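Local coordinates for protein neural-cadherin (PDB 3UBF) that mediates calcium-dependent, homophilic adhesion between cells as a neural cadherin, of which this chain is a three-domain ectodomain fragment, at residues A[161-166]-A[201-206]; A[61-64]-A[68-71]; A[231-236]-A[305-310]; A[210-215]-A[244-249]. All coordinates share one frame; numbering follows the deposited sequence.

Interaction 1 of 4, residues A[161-166]-A[201-206]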
loop_
_atom_site.group_PDB
_atom_site.type_symbol
_atom_site.label_atom_id
_atom_site.label_comp_id
_atom_site.label_asym_id
_atom_site.label_seq_id
_atom_site.Cartn_x
_atom_site.Cartn_y
_atom_site.Cartn_z
ATOM N N GLY A 161 8.173 4.125 12.665
ATOM C CA GLY A 161 7.247 2.988 12.724
ATOM C C GLY A 161 7.746 1.861 13.626
ATOM O O GLY A 161 7.056 0.850 13.800
ATOM N N VAL A 162 8.931 2.036 14.218
ATOM C CA VAL A 162 9.525 1.007 15.058
ATOM C C VAL A 162 8.683 0.830 16.325
ATOM O O VAL A 162 8.304 1.814 16.983
ATOM C CB VAL A 162 11.008 1.324 15.390
ATOM C CG1 VAL A 162 11.593 0.274 16.280
ATOM C CG2 VAL A 162 11.839 1.426 14.097
ATOM N N VAL A 163 8.361 -0.424 16.638
ATOM C CA VAL A 163 7.626 -0.762 17.844
ATOM C C VAL A 163 8.645 -1.239 18.855
ATOM O O VAL A 163 9.420 -2.165 18.573
ATOM C CB VAL A 163 6.575 -1.867 17.579
ATOM C CG1 VAL A 163 5.797 -2.182 18.847
ATOM C CG2 VAL A 163 5.614 -1.440 16.456
ATOM N N ARG A 164 8.648 -0.598 20.024
ATOM C CA ARG A 164 9.661 -0.825 21.048
ATOM C C ARG A 164 9.051 -1.179 22.408
ATOM O O ARG A 164 8.035 -0.597 22.804
ATOM C CB ARG A 164 10.531 0.416 21.205
ATOM C CG ARG A 164 11.476 0.670 20.058
ATOM C CD ARG A 164 12.323 1.883 20.351
ATOM N NE ARG A 164 13.325 2.144 19.323
ATOM C CZ ARG A 164 13.210 3.069 18.366
ATOM N NH1 ARG A 164 12.122 3.834 18.272
ATOM N NH2 ARG A 164 14.187 3.221 17.490
ATOM N N THR A 165 9.678 -2.121 23.118
ATOM C CA THR A 165 9.221 -2.521 24.425
ATOM C C THR A 165 9.380 -1.375 25.402
ATOM O O THR A 165 10.324 -0.583 25.292
ATOM C CB THR A 165 10.038 -3.715 24.974
ATOM O OG1 THR A 165 11.417 -3.359 25.097
ATOM C CG2 THR A 165 9.931 -4.908 24.067
ATOM N N ARG A 166 8.474 -1.266 26.365
ATOM C CA ARG A 166 8.746 -0.373 27.486
ATOM C C ARG A 166 8.598 -1.120 28.810
ATOM O O ARG A 166 7.975 -2.196 28.860
ATOM C CB ARG A 166 7.920 0.925 27.422
ATOM C CG ARG A 166 6.453 0.767 27.669
ATOM C CD ARG A 166 5.667 2.041 27.367
ATOM N NE ARG A 166 5.798 3.070 28.403
ATOM C CZ ARG A 166 5.018 3.149 29.482
ATOM N NH1 ARG A 166 4.059 2.251 29.687
ATOM N NH2 ARG A 166 5.189 4.126 30.357
ATOM N N GLU A 201 -4.650 -1.903 11.636
ATOM C CA GLU A 201 -4.192 -3.284 11.585
ATOM C C GLU A 201 -3.836 -3.840 12.952
ATOM O O GLU A 201 -3.400 -3.115 13.851
ATOM C CB GLU A 201 -2.967 -3.424 10.666
ATOM C CG GLU A 201 -3.296 -3.631 9.188
ATOM C CD GLU A 201 -3.995 -4.954 8.882
ATOM O OE1 GLU A 201 -4.126 -5.830 9.773
ATOM O OE2 GLU A 201 -4.438 -5.112 7.735
ATOM N N ARG A 202 -3.979 -5.150 13.078
ATOM C CA ARG A 202 -3.667 -5.846 14.307
ATOM C C ARG A 202 -2.263 -6.423 14.274
ATOM O O ARG A 202 -1.936 -7.243 13.418
ATOM C CB ARG A 202 -4.669 -6.965 14.529
ATOM C CG ARG A 202 -4.503 -7.691 15.822
ATOM C CD ARG A 202 -5.562 -8.722 15.892
ATOM N NE ARG A 202 -5.565 -9.484 17.135
ATOM C CZ ARG A 202 -4.837 -10.573 17.362
ATOM N NH1 ARG A 202 -3.988 -11.024 16.440
ATOM N NH2 ARG A 202 -4.955 -11.205 18.526
ATOM N N LEU A 203 -1.455 -5.992 15.238
ATOM C CA LEU A 203 -0.106 -6.494 15.430
ATOM C C LEU A 203 -0.094 -7.418 16.647
ATOM O O LEU A 203 -0.439 -7.022 17.781
ATOM C CB LEU A 203 0.903 -5.345 15.562
ATOM C CG LEU A 203 2.331 -5.673 16.035
ATOM C CD1 LEU A 203 2.995 -6.738 15.172
ATOM C CD2 LEU A 203 3.193 -4.431 16.094
ATOM N N SER A 204 0.292 -8.658 16.369
ATOM C CA SER A 204 0.368 -9.717 17.350
ATOM C C SER A 204 1.827 -9.958 17.696
ATOM O O SER A 204 2.617 -10.330 16.826
ATOM C CB SER A 204 -0.241 -11.001 16.776
ATOM O OG SER A 204 0.334 -12.133 17.408
ATOM N N ILE A 205 2.177 -9.734 18.962
ATOM C CA ILE A 205 3.532 -9.963 19.457
ATOM C C ILE A 205 3.454 -11.062 20.508
ATOM O O ILE A 205 2.723 -10.936 21.483
ATOM C CB ILE A 205 4.127 -8.672 20.061
ATOM C CG1 ILE A 205 4.051 -7.524 19.048
ATOM C CG2 ILE A 205 5.559 -8.896 20.507
ATOM C CD1 ILE A 205 4.222 -6.152 19.646
ATOM N N VAL A 206 4.160 -12.163 20.273
ATOM C CA VAL A 206 4.078 -13.322 21.156
ATOM C C VAL A 206 5.368 -13.454 21.971
ATOM O O VAL A 206 6.468 -13.326 21.428
ATOM C CB VAL A 206 3.751 -14.621 20.367
ATOM C CG1 VAL A 206 3.854 -15.870 21.256
ATOM C CG2 VAL A 206 2.363 -14.546 19.775
#
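Val-163 and Leu-203 mark the nearest approach of segments 161-166 and 201-206, with Val-163 CA and Leu-203 CA still 9.9 Å apart. At that spacing the backbones cannot pair: each strand hydrogen-bonds within its own sheet, Val-163 for instance with Val-127 and Phe-128, and what lies between the two strands is side chain. The strands head in the same general direction, skewed against each other. The two sheets face each other across the second of the three cadherin domains, a Greek-key beta-sandwich.

Val-163 spreads its two methyl groups over two neighbours. With CG1 anti to the backbone N (chi1 -179°), CG2 is left to meet Leu-203 CD2, tip to tip, at 3.9 Å, while CG1 looks along the opposing strand to Ile-205 CD1 at 4.3 Å. Leu-203 and Ile-205, two apart in sequence, both turn inward, whereas the intervening Ser-204 points to the other face of its sheet, where its OG is hydrogen-bonded to Glu-176 and Arg-210. Phe-154, Leu-179 and Met-113 close in around the three aliphatic side chains.

All three touching residues are buried, and the closest atoms across the gap are all methyl carbons. The contact therefore rests on dispersion and the exclusion of water, without a directional bond to fix one strand precisely against the other.

Interaction 2 of 4, residues A[61-64]-A[68-71]. With CA (calcium ion), chain T; ZN (zinc ion), chain B.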
loop_
_atom_site.group_PDB
_atom_site.type_symbol
_atom_site.label_atom_id
_atom_site.label_comp_id
_atom_site.label_asym_id
_atom_site.label_seq_id
_atom_site.Cartn_x
_atom_site.Cartn_y
_atom_site.Cartn_z
ATOM N N GLU A 61 -0.022 20.263 -2.441
ATOM C CA GLU A 61 0.330 20.328 -1.025
ATOM C C GLU A 61 0.697 21.746 -0.611
ATOM O O GLU A 61 0.485 22.130 0.539
ATOM C CB GLU A 61 1.490 19.374 -0.709
ATOM C CG GLU A 61 1.122 17.887 -0.700
ATOM C CD GLU A 61 0.851 17.301 -2.083
ATOM O OE1 GLU A 61 0.962 18.005 -3.112
ATOM O OE2 GLU A 61 0.524 16.110 -2.154
ATOM N N GLU A 62 1.242 22.514 -1.556
ATOM C CA GLU A 62 1.656 23.892 -1.299
ATOM C C GLU A 62 0.522 24.928 -1.385
ATOM O O GLU A 62 0.709 26.084 -0.985
ATOM C CB GLU A 62 2.851 24.282 -2.182
ATOM C CG GLU A 62 4.182 23.788 -1.607
ATOM C CD GLU A 62 5.390 24.031 -2.513
ATOM O OE1 GLU A 62 5.416 25.034 -3.274
ATOM O OE2 GLU A 62 6.335 23.210 -2.440
ATOM N N LEU A 63 -0.642 24.513 -1.894
ATOM C CA LEU A 63 -1.827 25.376 -1.954
ATOM C C LEU A 63 -2.469 25.505 -0.575
ATOM O O LEU A 63 -2.293 24.627 0.292
ATOM C CB LEU A 63 -2.858 24.820 -2.943
ATOM C CG LEU A 63 -2.414 24.546 -4.383
ATOM C CD1 LEU A 63 -3.546 23.980 -5.191
ATOM C CD2 LEU A 63 -1.893 25.804 -5.032
ATOM N N GLY A 64 -3.225 26.587 -0.373
ATOM C CA GLY A 64 -3.984 26.775 0.870
ATOM C C GLY A 64 -4.979 25.640 1.059
ATOM O O GLY A 64 -5.188 24.846 0.137
ATOM N N THR A 68 -7.126 25.626 -4.228
ATOM C CA THR A 68 -7.533 26.334 -5.419
ATOM C C THR A 68 -6.445 27.315 -5.811
ATOM O O THR A 68 -5.738 27.853 -4.956
ATOM C CB THR A 68 -8.855 27.104 -5.198
ATOM O OG1 THR A 68 -8.701 28.017 -4.105
ATOM C CG2 THR A 68 -10.000 26.146 -4.889
ATOM N N ILE A 69 -6.290 27.519 -7.111
ATOM C CA ILE A 69 -5.552 28.656 -7.587
ATOM C C ILE A 69 -6.633 29.694 -7.800
ATOM O O ILE A 69 -7.472 29.574 -8.700
ATOM C CB ILE A 69 -4.721 28.332 -8.826
ATOM C CG1 ILE A 69 -3.596 27.368 -8.425
ATOM C CG2 ILE A 69 -4.109 29.599 -9.390
ATOM C CD1 ILE A 69 -3.043 26.540 -9.531
ATOM N N ASP A 70 -6.640 30.679 -6.905
ATOM C CA ASP A 70 -7.725 31.642 -6.804
ATOM C C ASP A 70 -7.173 33.029 -7.099
ATOM O O ASP A 70 -6.333 33.546 -6.365
ATOM C CB ASP A 70 -8.372 31.577 -5.406
ATOM C CG ASP A 70 -9.790 32.168 -5.369
ATOM O OD1 ASP A 70 -10.209 32.804 -6.365
ATOM O OD2 ASP A 70 -10.488 32.001 -4.334
ATOM N N PHE A 71 -7.645 33.627 -8.184
ATOM C CA PHE A 71 -7.133 34.921 -8.615
ATOM C C PHE A 71 -8.194 35.698 -9.369
ATOM O O PHE A 71 -9.214 35.147 -9.771
ATOM C CB PHE A 71 -5.878 34.752 -9.487
ATOM C CG PHE A 71 -6.109 33.953 -10.734
ATOM C CD1 PHE A 71 -6.189 32.568 -10.684
ATOM C CD2 PHE A 71 -6.256 34.587 -11.963
ATOM C CE1 PHE A 71 -6.406 31.822 -11.852
ATOM C CE2 PHE A 71 -6.474 33.849 -13.136
ATOM C CZ PHE A 71 -6.543 32.462 -13.079
HETATM CA CA CA T . 2.244 17.240 -4.817
HETATM ZN ZN ZN B . 0.036 15.111 -3.704
HETATM O O HOH W 1 0.888 15.129 -5.021
HETATM O O HOH W 2 3.705 17.399 -6.558
#
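The contact is made by Leu-63, in the loop that leads from a calcium-binding acidic motif into strand 68-76 of the first cadherin domain, and by Thr-68 and Ile-69 at the start of that strand. After a short 3-10 turn the chain loops out and rejoins at the strand, and Leu-63 CA comes within 6.7 Å of Thr-68 CA.

The leucine's branches divide the work. CD2 packs on Ile-69 CG1 at 4.1 Å, the two side chains crossing obliquely, while CD1 lies 4.1 Å from the backbone N of Thr-68, a packing contact. Trp-43 and Val-96 also touch Leu-63, which is buried.

Two residues before it, Glu-61 points to the metals. A bend at its second torsion (chi2 72°) brings the carboxylate round so that its oxygens serve different ions: OE1 binds calcium at 2.3 Å and OE2 binds zinc at 1.9 Å. Glu-13 and Asp-138 join it at the calcium, Asp-98 and Asp-136 at the zinc.

Asp-59 and Glu-61, one residue apart, together with Asp-136 and Asp-138 of the next domain, form the acidic cluster typical of the calcium-binding junction between successive cadherin repeats.

Interaction 3 of 4, residues A[231-236]-A[305-310]. With ZN (zinc ion), chain R.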
loop_
_atom_site.group_PDB
_atom_site.type_symbol
_atom_site.label_atom_id
_atom_site.label_comp_id
_atom_site.label_asym_id
_atom_site.label_seq_id
_atom_site.Cartn_x
_atom_site.Cartn_y
_atom_site.Cartn_z
ATOM N N SER A 231 8.865 -29.205 -13.601
ATOM C CA SER A 231 8.894 -27.751 -13.671
ATOM C C SER A 231 8.262 -27.139 -12.417
ATOM O O SER A 231 7.393 -27.749 -11.783
ATOM C CB SER A 231 8.150 -27.255 -14.911
ATOM O OG SER A 231 6.751 -27.436 -14.757
ATOM N N ASP A 232 8.703 -25.927 -12.085
ATOM C CA ASP A 232 8.218 -25.183 -10.930
ATOM C C ASP A 232 6.811 -24.687 -11.194
ATOM O O ASP A 232 6.531 -24.155 -12.268
ATOM C CB ASP A 232 9.121 -23.979 -10.640
ATOM C CG ASP A 232 10.572 -24.367 -10.375
ATOM O OD1 ASP A 232 10.847 -25.537 -10.012
ATOM O OD2 ASP A 232 11.450 -23.487 -10.529
ATOM N N ILE A 233 5.943 -24.862 -10.205
ATOM C CA ILE A 233 4.545 -24.516 -10.312
ATOM C C ILE A 233 4.241 -23.306 -9.429
ATOM O O ILE A 233 3.572 -22.355 -9.852
ATOM C CB ILE A 233 3.675 -25.731 -9.915
ATOM C CG1 ILE A 233 3.643 -26.724 -11.066
ATOM C CG2 ILE A 233 2.244 -25.335 -9.516
ATOM C CD1 ILE A 233 3.113 -28.053 -10.666
ATOM N N ILE A 234 4.738 -23.348 -8.197
ATOM C CA ILE A 234 4.522 -22.271 -7.247
ATOM C C ILE A 234 5.599 -22.339 -6.175
ATOM O O ILE A 234 6.084 -23.430 -5.847
ATOM C CB ILE A 234 3.070 -22.312 -6.652
ATOM C CG1 ILE A 234 2.802 -21.101 -5.743
ATOM C CG2 ILE A 234 2.788 -23.642 -5.968
ATOM C CD1 ILE A 234 1.334 -20.772 -5.576
ATOM N N SER A 235 5.995 -21.173 -5.669
ATOM C CA SER A 235 6.925 -21.097 -4.548
ATOM C C SER A 235 6.170 -20.743 -3.292
ATOM O O SER A 235 5.422 -19.770 -3.256
ATOM C CB SER A 235 8.013 -20.045 -4.781
ATOM O OG SER A 235 9.156 -20.628 -5.374
ATOM N N ILE A 236 6.376 -21.536 -2.257
ATOM C CA ILE A 236 5.764 -21.264 -0.978
ATOM C C ILE A 236 6.847 -20.897 0.023
ATOM O O ILE A 236 7.911 -21.523 0.071
ATOM C CB ILE A 236 4.903 -22.447 -0.530
ATOM C CG1 ILE A 236 3.627 -22.463 -1.362
ATOM C CG2 ILE A 236 4.537 -22.335 0.926
ATOM C CD1 ILE A 236 3.238 -23.817 -1.801
ATOM N N LEU A 305 -2.910 -25.152 -0.408
ATOM C CA LEU A 305 -2.488 -24.935 -1.770
ATOM C C LEU A 305 -3.539 -25.563 -2.690
ATOM O O LEU A 305 -3.896 -26.742 -2.543
ATOM C CB LEU A 305 -1.100 -25.527 -2.006
ATOM C CG LEU A 305 -0.569 -25.562 -3.440
ATOM C CD1 LEU A 305 -0.541 -24.186 -4.077
ATOM C CD2 LEU A 305 0.821 -26.184 -3.452
ATOM N N THR A 306 -4.054 -24.750 -3.603
ATOM C CA THR A 306 -5.032 -25.200 -4.561
ATOM C C THR A 306 -4.401 -25.107 -5.942
ATOM O O THR A 306 -3.900 -24.046 -6.334
ATOM C CB THR A 306 -6.313 -24.357 -4.461
ATOM O OG1 THR A 306 -6.804 -24.425 -3.116
ATOM C CG2 THR A 306 -7.389 -24.870 -5.396
ATOM N N ILE A 307 -4.390 -26.223 -6.669
ATOM C CA ILE A 307 -3.872 -26.224 -8.031
ATOM C C ILE A 307 -4.959 -26.601 -9.013
ATOM O O ILE A 307 -5.486 -27.712 -8.990
ATOM C CB ILE A 307 -2.644 -27.152 -8.204
ATOM C CG1 ILE A 307 -1.547 -26.775 -7.196
ATOM C CG2 ILE A 307 -2.142 -27.105 -9.654
ATOM C CD1 ILE A 307 -0.293 -27.617 -7.282
ATOM N N ARG A 308 -5.290 -25.653 -9.875
ATOM C CA ARG A 308 -6.229 -25.878 -10.953
ATOM C C ARG A 308 -5.495 -26.186 -12.252
ATOM O O ARG A 308 -4.479 -25.565 -12.576
ATOM C CB ARG A 308 -7.121 -24.667 -11.127
ATOM C CG ARG A 308 -8.064 -24.441 -9.963
ATOM C CD ARG A 308 -8.579 -22.999 -9.917
ATOM N NE ARG A 308 -9.756 -22.860 -9.054
ATOM C CZ ARG A 308 -9.727 -22.489 -7.774
ATOM N NH1 ARG A 308 -8.573 -22.195 -7.164
ATOM N NH2 ARG A 308 -10.865 -22.401 -7.099
ATOM N N VAL A 309 -6.020 -27.160 -12.984
ATOM C CA VAL A 309 -5.482 -27.544 -14.268
ATOM C C VAL A 309 -6.452 -27.102 -15.350
ATOM O O VAL A 309 -7.651 -27.390 -15.283
ATOM C CB VAL A 309 -5.252 -29.065 -14.334
ATOM C CG1 VAL A 309 -4.708 -29.492 -15.704
ATOM C CG2 VAL A 309 -4.300 -29.491 -13.225
ATOM N N THR A 310 -5.935 -26.365 -16.328
ATOM C CA THR A 310 -6.731 -25.968 -17.481
ATOM C C THR A 310 -6.386 -26.857 -18.656
ATOM O O THR A 310 -5.287 -27.403 -18.727
ATOM C CB THR A 310 -6.516 -24.486 -17.879
ATOM O OG1 THR A 310 -5.179 -24.291 -18.361
ATOM C CG2 THR A 310 -6.784 -23.572 -16.701
HETATM ZN ZN ZN R . 13.557 -24.537 -10.205
#
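Between Ile-233 and Ile-236, strand 232-239 packs against Leu-305 and Ile-307 of strand 300-310, joining the two sheets of the third cadherin domain, a beta-sandwich. The first segment enters with Asp-232, whose side chain turns to the other side of the strand and binds a zinc ion through OD2 at 2.4 Å.

Ile-233 follows, directed at the opposing sheet. Its CG2 meets Ile-307 CD1 at 4.1 Å, the two side chains standing at about a right angle, and Phe-260 touches both of them.

Ile-234 would normally face away from its predecessor's side of the strand. Here a classic beta bulge intervenes: Ile-233 and Ile-234 both lie opposite Val-269, and Ile-233 departs from extended geometry with psi -46°. The extra residue lets two consecutive isoleucines point toward strand 300-310. Ile-234 and Leu-305 run past each other in opposite senses. CG2 of Ile-234, lodged between its own backbone N and carbonyl carbon because CG1 takes the place anti to N (chi1 -175°), lies 3.9 Å from Leu-305 CD1 and 4.1 Å from Leu-305 CD2.

Alternation resumes with Ser-235, which points outward, and Ile-236, which returns to the interior beside Tyr-219 and Val-290. Leu-305 thus meets two isoleucines of the bulged strand, and its methyl groups are shared unequally. CD1 lies closer to Ile-234, while CD2 takes the closest approach of Ile-236, whose CD1 comes within 3.8 Å of Leu-305 CD2.

Interaction 4 of 4, residues A[210-215]-A[244-249]. With ZN (zinc ion), chain M.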
loop_
_atom_site.group_PDB
_atom_site.type_symbol
_atom_site.label_atom_id
_atom_site.label_comp_id
_atom_site.label_asym_id
_atom_site.label_seq_id
_atom_site.Cartn_x
_atom_site.Cartn_y
_atom_site.Cartn_z
ATOM N N ARG A 210 6.969 -18.258 18.475
ATOM C CA ARG A 210 5.665 -18.553 17.882
ATOM C C ARG A 210 5.941 -19.323 16.599
ATOM O O ARG A 210 7.080 -19.381 16.146
ATOM C CB ARG A 210 4.891 -17.265 17.585
ATOM C CG ARG A 210 5.447 -16.482 16.388
ATOM C CD ARG A 210 4.800 -15.107 16.194
ATOM N NE ARG A 210 3.355 -15.218 16.044
ATOM C CZ ARG A 210 2.484 -14.268 16.369
ATOM N NH1 ARG A 210 1.172 -14.485 16.192
ATOM N NH2 ARG A 210 2.920 -13.109 16.866
ATOM N N ALA A 211 4.896 -19.885 16.001
ATOM C CA ALA A 211 5.045 -20.758 14.848
ATOM C C ALA A 211 5.280 -19.969 13.573
ATOM O O ALA A 211 4.947 -18.788 13.510
ATOM C CB ALA A 211 3.823 -21.649 14.715
ATOM N N PRO A 212 5.844 -20.623 12.542
ATOM C CA PRO A 212 6.119 -19.954 11.280
ATOM C C PRO A 212 4.843 -19.389 10.702
ATOM O O PRO A 212 3.758 -19.934 10.959
ATOM C CB PRO A 212 6.598 -21.094 10.368
ATOM C CG PRO A 212 6.978 -22.187 11.258
ATOM C CD PRO A 212 6.091 -22.070 12.445
ATOM N N GLN A 213 4.978 -18.298 9.952
ATOM C CA GLN A 213 3.862 -17.711 9.236
ATOM C C GLN A 213 4.180 -17.713 7.752
ATOM O O GLN A 213 5.257 -17.271 7.318
ATOM C CB GLN A 213 3.592 -16.291 9.711
ATOM C CG GLN A 213 2.384 -15.628 9.069
ATOM C CD GLN A 213 2.190 -14.209 9.559
ATOM O OE1 GLN A 213 3.121 -13.586 10.072
ATOM N NE2 GLN A 213 0.984 -13.690 9.414
ATOM N N PHE A 214 3.228 -18.220 6.979
ATOM C CA PHE A 214 3.354 -18.244 5.541
ATOM C C PHE A 214 3.193 -16.836 5.001
ATOM O O PHE A 214 2.492 -16.018 5.597
ATOM C CB PHE A 214 2.327 -19.198 4.936
ATOM C CG PHE A 214 2.706 -20.646 5.053
ATOM C CD1 PHE A 214 2.113 -21.456 6.014
ATOM C CD2 PHE A 214 3.657 -21.203 4.199
ATOM C CE1 PHE A 214 2.461 -22.815 6.131
ATOM C CE2 PHE A 214 4.023 -22.567 4.310
ATOM C CZ PHE A 214 3.420 -23.374 5.272
ATOM N N TYR A 215 3.857 -16.552 3.883
ATOM C CA TYR A 215 3.793 -15.225 3.250
ATOM C C TYR A 215 2.465 -14.947 2.552
ATOM O O TYR A 215 2.172 -13.809 2.201
ATOM C CB TYR A 215 5.003 -14.987 2.338
ATOM C CG TYR A 215 6.156 -14.402 3.112
ATOM C CD1 TYR A 215 7.144 -15.223 3.659
ATOM C CD2 TYR A 215 6.236 -13.026 3.347
ATOM C CE1 TYR A 215 8.184 -14.693 4.393
ATOM C CE2 TYR A 215 7.271 -12.487 4.077
ATOM C CZ TYR A 215 8.245 -13.327 4.605
ATOM O OH TYR A 215 9.287 -12.797 5.346
ATOM N N ARG A 244 14.987 -19.551 12.118
ATOM C CA ARG A 244 15.464 -20.922 12.080
ATOM C C ARG A 244 15.098 -21.610 10.767
ATOM O O ARG A 244 14.265 -21.124 10.006
ATOM C CB ARG A 244 14.880 -21.697 13.261
ATOM N N GLU A 245 15.725 -22.752 10.512
ATOM C CA GLU A 245 15.524 -23.474 9.265
ATOM C C GLU A 245 14.078 -23.975 9.126
ATOM O O GLU A 245 13.501 -24.526 10.065
ATOM C CB GLU A 245 16.542 -24.622 9.154
ATOM C CG GLU A 245 16.770 -25.158 7.732
ATOM C CD GLU A 245 17.171 -24.076 6.716
ATOM O OE1 GLU A 245 18.230 -23.424 6.902
ATOM O OE2 GLU A 245 16.430 -23.898 5.721
ATOM N N ILE A 246 13.496 -23.750 7.952
ATOM C CA ILE A 246 12.149 -24.232 7.648
ATOM C C ILE A 246 12.179 -25.446 6.714
ATOM O O ILE A 246 12.782 -25.394 5.639
ATOM C CB ILE A 246 11.295 -23.127 7.004
ATOM C CG1 ILE A 246 11.147 -21.926 7.948
ATOM C CG2 ILE A 246 9.916 -23.681 6.565
ATOM C CD1 ILE A 246 10.000 -22.042 8.921
ATOM N N ARG A 247 11.538 -26.533 7.140
ATOM C CA ARG A 247 11.316 -27.699 6.286
ATOM C C ARG A 247 9.859 -27.741 5.801
ATOM O O ARG A 247 8.927 -27.729 6.609
ATOM C CB ARG A 247 11.672 -28.993 7.018
ATOM C CG ARG A 247 11.386 -30.255 6.192
ATOM C CD ARG A 247 12.057 -31.490 6.778
ATOM N NE ARG A 247 12.665 -32.318 5.734
ATOM C CZ ARG A 247 13.907 -32.154 5.270
ATOM N NH1 ARG A 247 14.685 -31.185 5.752
ATOM N NH2 ARG A 247 14.376 -32.958 4.321
ATOM N N TYR A 248 9.673 -27.781 4.484
ATOM C CA TYR A 248 8.336 -27.798 3.892
ATOM C C TYR A 248 7.931 -29.207 3.514
ATOM O O TYR A 248 8.734 -29.952 2.944
ATOM C CB TYR A 248 8.269 -26.913 2.640
ATOM C CG TYR A 248 8.658 -25.486 2.872
ATOM C CD1 TYR A 248 9.946 -25.051 2.596
ATOM C CD2 TYR A 248 7.741 -24.569 3.382
ATOM C CE1 TYR A 248 10.314 -23.733 2.816
ATOM C CE2 TYR A 248 8.090 -23.252 3.612
ATOM C CZ TYR A 248 9.382 -22.839 3.327
ATOM O OH TYR A 248 9.747 -21.535 3.552
ATOM N N THR A 249 6.695 -29.577 3.847
ATOM C CA THR A 249 6.109 -30.807 3.322
ATOM C C THR A 249 4.776 -30.531 2.667
ATOM O O THR A 249 4.187 -29.457 2.843
ATOM C CB THR A 249 5.952 -31.931 4.371
ATOM O OG1 THR A 249 5.121 -31.487 5.451
ATOM C CG2 THR A 249 7.309 -32.403 4.886
HETATM ZN ZN ZN M . 15.142 -22.057 4.474
#
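The phenolic OH of Tyr-248 accepts a hydrogen bond from the backbone N of Ala-238, and the ring thus tethered meets Phe-214. Phe-214 CE2 lies 4.2 Å from Tyr-248 CE2. The phenylalanine atom reaches the tyrosine at its ring edge, close to the ring plane, the two side chains pass in opposite directions, and the two rings do not stack face to face. One face of the tyrosine is taken by Ile-246 CG2 of its own strand, set off toward the rim.

The same isoleucine carries the other half of the contact. A bend at its second torsion (chi2 -87°) swings CD1 toward Pro-212, where it sits 3.8 Å from both Pro-212 CB and Pro-212 CG, at the CB-CG bond of the pyrrolidine ring.

The segment 210-215 is the stretch by which the chain passes from the second cadherin domain into the third. Its short strand 213-214 pairs with strand 232-239 at the margin of one sheet of the third domain's beta-sandwich, while strand 246-253 borders the other sheet, so these side chains close the sandwich near the domain junction. Arg-210 and Gln-213 reach back to the preceding domain, bonding to the carbonyl oxygens of Ala-115 and Pro-112; Pro-212 O takes a bond from Thr-301 OG1. Ala-292 touches both Phe-214 and Ile-246.

On the exposed side of the second segment, Glu-245 OE2 binds a zinc ion at a rather long 2.6 Å.

The four contacts follow the chain through three successive cadherin domains: interaction 2 in the first, interaction 1 in the second, interactions 3 and 4 in the third. Interaction 2 is the one that carries a calcium ligand, and it stands apart, about 20 Å from interaction 1 between nearest atoms and about 52 Å from interactions 3 and 4 between centres. The second junction is bridged differently: Ser-204 OG of interaction 1 lies 2.8 Å from Arg-210 NH1 of interaction 4, a probable hydrogen bond from one domain to the linker. Interactions 3 and 4 share one hydrophobic interior, with Ile-236 CG2 packed 3.4 Å from Phe-214 CE2.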